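Local coordinates for VapB family protein (Caulobacter crescentus, PDB 5K8J) that neutralises the VapC ribonuclease toxin, probably by inserting a C-terminal segment at its active site, and binds DNA, probably through its dimerised N-terminal domain, at the interface of chains A and C and the interface of chains A and B. Numbering follows the deposited sequence. Chains: chain A/B, VapB family protein; chain C, Ribonuclease VapC.

Contact 1 is where the antitoxin meets its toxin; contacts 2, 3 and 4 belong to one antitoxin dimer interface. Their C-alpha centres show the division: contact 1 lies about 29 Å from contact 2, 44 Å from contact 3 and 41 Å from contact 4, whereas contacts 3 and 4 are only about 9 Å apart. Strand 21-25 serves both of these, and contact 2, about 17 Å from contact 3 and 14 Å from contact 4, uses strand 45-50. Helix 55-64 of chain A follows that strand, connecting the dimer domain with the C-terminal segment that reaches VapC.

Contact 1: the interface of chains A and C. Residues chain A 79-80, 82; chain C 7, 36, 40, 94.
The PIN-domain active site of VapC, where acidic residues typically bind the catalytic metal, receives the C-terminal tail of VapB through A:Arg82 and A:Phe79. The carboxylate of C:Glu40, on helix 35-45, is gripped side-on: A:Arg82 NE bonds to C:Glu40 OE2 at 2.7 Å in a salt bridge, while A:Arg82 NH2 reaches C:Glu40 OE1 at 3.0 Å. Both oxygens offer their syn lone pairs close to the guanidinium plane, although the two flat groups are twisted 34° apart. A bend at chi2 (-77°) turns the arginine into this pose. Its guanidinium lies between C:Thr7 CB, near the rim of one face, and A:Pro80 CG over the other. C:Thr7 OG1 also donates to C:Glu40 OE1, at 2.7 Å, from above the carboxylate plane, so the toxin itself helps to fix the glutamate. A water bridges C:Glu40 OE2 and the carbonyl A:Pro80 O. Beside the charged pair, the A:Phe79 ring takes C:Val94 CG2 over the centre of one face, 3.6 Å from the ring centroid. A:Phe79 CE1 meets the aliphatic C:Glu40 CG at 3.6 Å, and C:Ile36 CG2 lies 3.9 Å from the same CE1.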
loop_
_atom_site.group_PDB
_atom_site.type_symbol
_atom_site.label_atom_id
_atom_site.label_comp_id
_atom_site.label_asym_id
_atom_site.label_seq_id
_atom_site.Cartn_x
_atom_site.Cartn_y
_atom_site.Cartn_z
ATOM N N PHE A 79 -7.953 -13.495 21.678
ATOM C CA PHE A 79 -6.681 -13.818 21.047
ATOM C C PHE A 79 -5.790 -14.563 22.021
ATOM O O PHE A 79 -5.640 -14.143 23.179
ATOM C CB PHE A 79 -5.991 -12.567 20.500
ATOM C CG PHE A 79 -6.443 -12.260 19.121
ATOM C CD1 PHE A 79 -5.685 -12.668 18.044
ATOM C CD2 PHE A 79 -7.676 -11.663 18.881
ATOM C CE1 PHE A 79 -6.116 -12.436 16.741
ATOM C CE2 PHE A 79 -8.126 -11.433 17.570
ATOM C CZ PHE A 79 -7.332 -11.836 16.496
ATOM N N PRO A 80 -5.249 -15.700 21.615
ATOM C CA PRO A 80 -4.420 -16.486 22.518
ATOM C C PRO A 80 -3.031 -15.899 22.613
ATOM O O PRO A 80 -2.580 -15.139 21.752
ATOM C CB PRO A 80 -4.392 -17.874 21.868
ATOM C CG PRO A 80 -4.590 -17.622 20.453
ATOM C CD PRO A 80 -5.414 -16.359 20.308
ATOM N N ARG A 82 0.506 -16.432 22.017
ATOM C CA ARG A 82 1.352 -17.272 21.175
ATOM C C ARG A 82 2.802 -17.202 21.642
ATOM O O ARG A 82 3.364 -16.101 21.742
ATOM C CB ARG A 82 1.328 -16.825 19.731
ATOM C CG ARG A 82 -0.023 -16.569 19.150
ATOM C CD ARG A 82 -0.743 -17.852 18.795
ATOM N NE ARG A 82 -1.845 -17.525 17.914
ATOM C CZ ARG A 82 -2.759 -18.378 17.474
ATOM N NH1 ARG A 82 -2.765 -19.652 17.867
ATOM N NH2 ARG A 82 -3.687 -17.946 16.651
ATOM N N THR C 7 -0.721 -19.382 12.784
ATOM C CA THR C 7 0.095 -18.293 13.293
ATOM C C THR C 7 1.413 -18.766 13.886
ATOM O O THR C 7 2.450 -18.138 13.650
ATOM C CB THR C 7 -0.702 -17.477 14.307
ATOM O OG1 THR C 7 -1.829 -16.934 13.633
ATOM C CG2 THR C 7 0.143 -16.337 14.843
ATOM N N ILE C 36 -5.388 -12.476 9.733
ATOM C CA ILE C 36 -5.498 -12.592 11.191
ATOM C C ILE C 36 -4.123 -12.820 11.803
ATOM O O ILE C 36 -3.741 -12.178 12.782
ATOM C CB ILE C 36 -6.459 -13.721 11.589
ATOM C CG1 ILE C 36 -7.843 -13.582 10.940
ATOM C CG2 ILE C 36 -6.608 -13.793 13.104
ATOM C CD1 ILE C 36 -8.523 -12.253 11.173
ATOM N N GLU C 40 -1.779 -10.559 14.505
ATOM C CA GLU C 40 -1.060 -11.084 15.666
ATOM C C GLU C 40 0.407 -10.698 15.617
ATOM O O GLU C 40 0.981 -10.264 16.622
ATOM C CB GLU C 40 -1.226 -12.599 15.732
ATOM C CG GLU C 40 -2.653 -13.053 15.943
ATOM C CD GLU C 40 -2.748 -14.513 16.239
ATOM O OE1 GLU C 40 -3.134 -15.264 15.335
ATOM O OE2 GLU C 40 -2.401 -14.931 17.381
ATOM N N VAL C 94 -10.241 -17.673 17.210
ATOM C CA VAL C 94 -9.244 -17.085 16.320
ATOM C C VAL C 94 -8.620 -18.126 15.392
ATOM O O VAL C 94 -8.513 -17.913 14.178
ATOM C CB VAL C 94 -8.187 -16.357 17.152
ATOM C CG1 VAL C 94 -7.021 -15.954 16.286
ATOM C CG2 VAL C 94 -8.820 -15.142 17.787
HETATM O O HOH W 1 -2.483 -13.476 19.539
#

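Contact 2: the interface of chains A and B. Residues chain A 46-49; chain B 44-47.
B:Leu46 and A:Ile48 face each other across an antiparallel junction of two 45-50 strands, in the dimer domain of an AbrB-like VapB antitoxin. Paired main-chain bonds join them: A:Ile48 N donates to B:Leu46 O at 2.8 Å, and B:Leu46 N returns a bond to A:Ile48 O, also at 2.8 Å. The second is almost straight, at 175° about its hydrogen. Having their backbones locked in register, the two aliphatic side chains lie next to each other and point the same way from the sheet. Their CB atoms come near first, and farther out B:Leu46 CD2 approaches A:Ile48 CD1 at 4.2 Å, a light touch at the ends of the branches. With CG opposite the backbone N (chi1 171°), B:Leu46 holds its CD2 branch towards that isoleucine methyl.

A:Thr47 projects from the other side of the sheet and forms a bridge pair with its own copy, B:Thr47, which places the local two-fold axis close to them. Its methyl CG2 packs against B:Val45 CG1 at 3.8 Å. The hydroxyl is used differently: a water 2.8 Å from A:Thr47 OG1 and 2.7 Å from B:Thr47 OG1 ties the two threonines together. B:Thr47 CG2 lies near the carbonyl A:Leu46 O. At the end of the patch, A:Tyr49 CB rests against the carbonyl B:Asp44 O.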
loop_
_atom_site.group_PDB
_atom_site.type_symbol
_atom_site.label_atom_id
_atom_site.label_comp_id
_atom_site.label_asym_id
_atom_site.label_seq_id
_atom_site.Cartn_x
_atom_site.Cartn_y
_atom_site.Cartn_z
ATOM N N LEU A 46 -17.777 10.038 1.256
ATOM C CA LEU A 46 -18.877 9.392 0.562
ATOM C C LEU A 46 -18.800 7.896 0.801
ATOM O O LEU A 46 -17.741 7.289 0.615
ATOM C CB LEU A 46 -18.786 9.699 -0.931
ATOM C CG LEU A 46 -19.841 9.092 -1.839
ATOM C CD1 LEU A 46 -21.195 9.683 -1.525
ATOM C CD2 LEU A 46 -19.428 9.394 -3.293
ATOM N N THR A 47 -19.915 7.295 1.238
ATOM C CA THR A 47 -19.982 5.869 1.535
ATOM C C THR A 47 -21.013 5.236 0.608
ATOM O O THR A 47 -22.142 5.732 0.511
ATOM C CB THR A 47 -20.363 5.638 2.999
ATOM O OG1 THR A 47 -19.397 6.245 3.854
ATOM C CG2 THR A 47 -20.418 4.156 3.323
ATOM N N ILE A 48 -20.622 4.158 -0.063
ATOM C CA ILE A 48 -21.425 3.538 -1.120
ATOM C C ILE A 48 -21.520 2.041 -0.838
ATOM O O ILE A 48 -20.510 1.405 -0.523
ATOM C CB ILE A 48 -20.782 3.801 -2.501
ATOM C CG1 ILE A 48 -20.659 5.305 -2.744
ATOM C CG2 ILE A 48 -21.601 3.154 -3.611
ATOM C CD1 ILE A 48 -19.961 5.670 -4.058
ATOM N N TYR A 49 -22.735 1.487 -0.869
ATOM C CA TYR A 49 -22.914 0.072 -0.559
ATOM C C TYR A 49 -24.211 -0.399 -1.208
ATOM O O TYR A 49 -25.035 0.418 -1.635
ATOM C CB TYR A 49 -22.928 -0.184 0.962
ATOM C CG TYR A 49 -23.965 0.567 1.726
ATOM C CD1 TYR A 49 -25.240 0.024 1.907
ATOM C CD2 TYR A 49 -23.706 1.816 2.251
ATOM C CE1 TYR A 49 -26.229 0.717 2.584
ATOM C CE2 TYR A 49 -24.699 2.522 2.941
ATOM C CZ TYR A 49 -25.946 1.953 3.111
ATOM O OH TYR A 49 -26.938 2.626 3.784
ATOM N N ASP B 44 -18.587 -5.013 1.337
ATOM C CA ASP B 44 -19.730 -4.345 0.724
ATOM C C ASP B 44 -19.549 -2.840 0.587
ATOM O O ASP B 44 -20.366 -2.185 -0.079
ATOM C CB ASP B 44 -20.993 -4.550 1.561
ATOM C CG ASP B 44 -21.464 -5.994 1.619
ATOM O OD1 ASP B 44 -21.370 -6.691 0.591
ATOM O OD2 ASP B 44 -21.924 -6.415 2.714
ATOM N N VAL B 45 -18.530 -2.268 1.219
ATOM C CA VAL B 45 -18.495 -0.828 1.439
ATOM C C VAL B 45 -17.397 -0.211 0.604
ATOM O O VAL B 45 -16.226 -0.570 0.760
ATOM C CB VAL B 45 -18.272 -0.501 2.916
ATOM C CG1 VAL B 45 -18.295 1.018 3.120
ATOM C CG2 VAL B 45 -19.335 -1.176 3.768
ATOM N N LEU B 46 -17.760 0.770 -0.210
ATOM C CA LEU B 46 -16.814 1.615 -0.921
ATOM C C LEU B 46 -16.836 2.990 -0.257
ATOM O O LEU B 46 -17.891 3.607 -0.143
ATOM C CB LEU B 46 -17.201 1.742 -2.387
ATOM C CG LEU B 46 -16.447 2.766 -3.237
ATOM C CD1 LEU B 46 -14.969 2.474 -3.245
ATOM C CD2 LEU B 46 -17.022 2.770 -4.629
ATOM N N THR B 47 -15.673 3.468 0.180
ATOM C CA THR B 47 -15.545 4.785 0.777
ATOM C C THR B 47 -14.668 5.655 -0.117
ATOM O O THR B 47 -13.625 5.195 -0.600
ATOM C CB THR B 47 -14.938 4.672 2.184
ATOM O OG1 THR B 47 -15.733 3.764 2.966
ATOM C CG2 THR B 47 -14.870 6.015 2.869
HETATM O O HOH W 2 -17.277 4.818 4.938
#

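Contact 3: the interface of chains A and B. Residues chain A 15, 17, 20, 22; chain B 15, 17, 24.
B:Arg24 runs past A:Ser20 and ends beside A:Ser17, crossing a junction of two VapB subunits. Its first carbon, B:Arg24 CB, touches the hydroxyl A:Ser20 OG at 3.6 Å, and CG and CD continue past the same oxygen at slightly greater distance. The chain then bends at chi3 (-134°), which brings the guanidinium back over its own subunit's B:Phe15: B:Arg24 CZ sits above the centre of that ring, 3.8 Å from its plane. At the tip, B:Arg24 NH2 comes within 3.2 Å of A:Ser17 OG, a close polar approach rather than a clear hydrogen bond. The ring beneath the guanidinium also reaches the partner chain. B:Phe15 CZ lies 3.6 Å from A:Ser17 OG, while A:Ala22 CB meets the ring at its edge, 3.9 Å from the same CZ. A water shared by A:Ser17 OG, at 3.2 Å, and B:Ser17 OG, at 2.9 Å, links the two copies of Ser17, whose backbones differ, so the symmetry is approximate here; it lies in plane at the edges of both Phe15 rings. The site sits at one end of the intertwined AbrB-like dimer domain, where the two 21-25 strands pair antiparallel, A:Ala22 bridging to B:Arg24, and the Ser17 residues ahead of them approach the two-fold axis.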
loop_
_atom_site.group_PDB
_atom_site.type_symbol
_atom_site.label_atom_id
_atom_site.label_comp_id
_atom_site.label_asym_id
_atom_site.label_seq_id
_atom_site.Cartn_x
_atom_site.Cartn_y
_atom_site.Cartn_z
ATOM N N PHE A 15 -14.726 13.514 -12.916
ATOM C CA PHE A 15 -14.840 14.007 -14.283
ATOM C C PHE A 15 -16.296 14.386 -14.529
ATOM O O PHE A 15 -17.153 14.232 -13.655
ATOM C CB PHE A 15 -14.318 12.970 -15.295
ATOM C CG PHE A 15 -15.149 11.721 -15.389
ATOM C CD1 PHE A 15 -15.075 10.754 -14.411
ATOM C CD2 PHE A 15 -15.990 11.510 -16.470
ATOM C CE1 PHE A 15 -15.832 9.598 -14.501
ATOM C CE2 PHE A 15 -16.751 10.352 -16.566
ATOM C CZ PHE A 15 -16.671 9.401 -15.580
ATOM N N SER A 17 -19.737 13.821 -16.801
ATOM C CA SER A 17 -20.459 12.904 -17.675
ATOM C C SER A 17 -21.894 13.401 -17.775
ATOM O O SER A 17 -22.619 13.418 -16.776
ATOM C CB SER A 17 -20.403 11.465 -17.149
ATOM O OG SER A 17 -21.345 10.635 -17.811
ATOM N N SER A 20 -23.629 16.057 -15.136
ATOM C CA SER A 20 -23.479 15.446 -13.825
ATOM C C SER A 20 -22.023 15.045 -13.629
ATOM O O SER A 20 -21.355 14.630 -14.580
ATOM C CB SER A 20 -24.404 14.226 -13.690
ATOM O OG SER A 20 -24.032 13.400 -12.597
ATOM N N ALA A 22 -19.146 12.513 -12.254
ATOM C CA ALA A 22 -19.023 11.069 -12.149
ATOM C C ALA A 22 -17.638 10.723 -11.626
ATOM O O ALA A 22 -16.709 11.540 -11.662
ATOM C CB ALA A 22 -19.269 10.370 -13.497
ATOM N N PHE B 15 -22.882 3.024 -14.183
ATOM C CA PHE B 15 -22.998 3.018 -15.632
ATOM C C PHE B 15 -21.631 2.710 -16.226
ATOM O O PHE B 15 -20.607 2.735 -15.532
ATOM C CB PHE B 15 -23.547 4.350 -16.165
ATOM C CG PHE B 15 -22.600 5.508 -16.016
ATOM C CD1 PHE B 15 -22.421 6.126 -14.787
ATOM C CD2 PHE B 15 -21.901 5.991 -17.116
ATOM C CE1 PHE B 15 -21.550 7.201 -14.650
ATOM C CE2 PHE B 15 -21.024 7.063 -16.988
ATOM C CZ PHE B 15 -20.851 7.671 -15.750
ATOM N N SER B 17 -18.553 3.619 -18.752
ATOM C CA SER B 17 -17.967 4.867 -19.225
ATOM C C SER B 17 -16.732 4.630 -20.093
ATOM O O SER B 17 -15.918 5.543 -20.259
ATOM C CB SER B 17 -17.629 5.772 -18.038
ATOM O OG SER B 17 -17.497 7.120 -18.449
ATOM N N ARG B 24 -22.484 8.148 -11.132
ATOM C CA ARG B 24 -22.832 9.560 -11.160
ATOM C C ARG B 24 -23.088 10.028 -9.744
ATOM O O ARG B 24 -23.608 9.280 -8.910
ATOM C CB ARG B 24 -24.073 9.833 -12.013
ATOM C CG ARG B 24 -23.915 9.546 -13.487
ATOM C CD ARG B 24 -25.227 9.803 -14.231
ATOM N NE ARG B 24 -25.537 8.712 -15.152
ATOM C CZ ARG B 24 -25.033 8.595 -16.376
ATOM N NH1 ARG B 24 -25.373 7.558 -17.133
ATOM N NH2 ARG B 24 -24.194 9.511 -16.845
HETATM O O HOH W 3 -19.107 9.263 -19.609
#

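Contact 4: the interface of chains A and B. Residues chain A 14, 21, 23; chain B 25, 30-32, 37.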
loop_
_atom_site.group_PDB
_atom_site.type_symbol
_atom_site.label_atom_id
_atom_site.label_comp_id
_atom_site.label_asym_id
_atom_site.label_seq_id
_atom_site.Cartn_x
_atom_site.Cartn_y
_atom_site.Cartn_z
ATOM N N THR A 14 -12.558 13.249 -10.084
ATOM C CA THR A 14 -13.873 13.498 -10.648
ATOM C C THR A 14 -13.730 13.880 -12.114
ATOM O O THR A 14 -12.727 14.471 -12.522
ATOM C CB THR A 14 -14.577 14.621 -9.882
ATOM O OG1 THR A 14 -13.793 15.820 -9.949
ATOM C CG2 THR A 14 -14.762 14.244 -8.422
ATOM N N GLU A 21 -21.535 15.198 -12.399
ATOM C CA GLU A 21 -20.233 14.661 -12.031
ATOM C C GLU A 21 -20.280 13.141 -11.953
ATOM O O GLU A 21 -21.305 12.542 -11.628
ATOM C CB GLU A 21 -19.786 15.233 -10.686
ATOM C CG GLU A 21 -18.614 14.482 -10.039
ATOM C CD GLU A 21 -18.019 15.232 -8.861
ATOM O OE1 GLU A 21 -17.775 16.447 -8.998
ATOM O OE2 GLU A 21 -17.806 14.612 -7.794
ATOM N N VAL A 23 -17.526 9.499 -11.114
ATOM C CA VAL A 23 -16.292 8.965 -10.550
ATOM C C VAL A 23 -16.091 7.568 -11.117
ATOM O O VAL A 23 -16.990 6.722 -11.035
ATOM C CB VAL A 23 -16.326 8.919 -9.003
ATOM C CG1 VAL A 23 -15.036 8.294 -8.444
ATOM C CG2 VAL A 23 -16.509 10.303 -8.444
ATOM N N LEU B 25 -22.689 11.254 -9.467
ATOM C CA LEU B 25 -22.870 11.839 -8.146
ATOM C C LEU B 25 -23.729 13.077 -8.316
ATOM O O LEU B 25 -23.277 14.057 -8.937
ATOM C CB LEU B 25 -21.527 12.190 -7.503
ATOM C CG LEU B 25 -20.528 11.045 -7.365
ATOM C CD1 LEU B 25 -19.270 11.541 -6.707
ATOM C CD2 LEU B 25 -21.102 9.871 -6.584
ATOM N N ALA B 30 -21.628 15.473 -4.944
ATOM C CA ALA B 30 -20.427 15.615 -5.747
ATOM C C ALA B 30 -19.303 16.269 -4.958
ATOM O O ALA B 30 -19.523 17.113 -4.085
ATOM C CB ALA B 30 -20.726 16.443 -6.999
ATOM N N PHE B 31 -18.084 15.858 -5.280
ATOM C CA PHE B 31 -16.896 16.588 -4.901
ATOM C C PHE B 31 -16.626 17.677 -5.934
ATOM O O PHE B 31 -17.214 17.703 -7.015
ATOM C CB PHE B 31 -15.691 15.653 -4.815
ATOM C CG PHE B 31 -15.898 14.452 -3.936
ATOM C CD1 PHE B 31 -16.385 13.279 -4.474
ATOM C CD2 PHE B 31 -15.555 14.480 -2.594
ATOM C CE1 PHE B 31 -16.554 12.163 -3.700
ATOM C CE2 PHE B 31 -15.718 13.351 -1.806
ATOM C CZ PHE B 31 -16.219 12.194 -2.365
ATOM N N GLY B 32 -15.717 18.574 -5.613
ATOM C CA GLY B 32 -15.440 19.629 -6.573
ATOM C C GLY B 32 -14.933 19.118 -7.909
ATOM O O GLY B 32 -14.724 17.916 -8.102
ATOM N N LEU B 37 -9.131 12.047 -5.488
ATOM C CA LEU B 37 -9.891 11.197 -4.570
ATOM C C LEU B 37 -9.153 9.912 -4.242
ATOM O O LEU B 37 -8.420 9.359 -5.063
ATOM C CB LEU B 37 -11.247 10.826 -5.164
ATOM C CG LEU B 37 -12.176 11.964 -5.547
ATOM C CD1 LEU B 37 -13.364 11.445 -6.328
ATOM C CD2 LEU B 37 -12.646 12.747 -4.324
HETATM O O HOH W 4 -23.225 16.531 -10.597
#
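A:Glu21 extends across to the loop at B:Ala30 and B:Phe31, beside the antiparallel pairing of 21-25 strands in this AbrB-like antitoxin dimer. The glutamate is stretched out, CG opposite the backbone N (chi1 165°), which carries its carboxylate along the partner's backbone. There A:Glu21 OE2 accepts from B:Phe31 N at 2.8 Å, on the syn side but 28° out of the carboxylate plane. The methyl of B:Ala30 packs against the same group, its CB 3.5 Å from A:Glu21 CD. A:Glu21 OE1 is modelled doubtfully close to B:Phe31 O, two groups that would both normally accept. Closer to the strand, B:Leu25 N donates to A:Glu21 O, and a water joins A:Glu21 N to B:Leu25 O.

Apolar groups pack alongside. A:Val23 and B:Leu25 lean across each other, with A:Val23 CG2 pressed to 3.5 Å from B:Leu25 CD1, a tight fit. B:Leu37 reaches the same valine with CD1 and meets A:Thr14 nearly at right angles, its CD1 3.8 Å from A:Thr14 CG2. The other branch of this leucine, CD2, covers the face of its own subunit's B:Phe31 ring and may steady it. A:Thr14 divides its two branches: with chi1 at 59°, OG1 turns to donate to B:Gly32 O at 2.9 Å in the carbonyl plane, while the methyl points to the leucine.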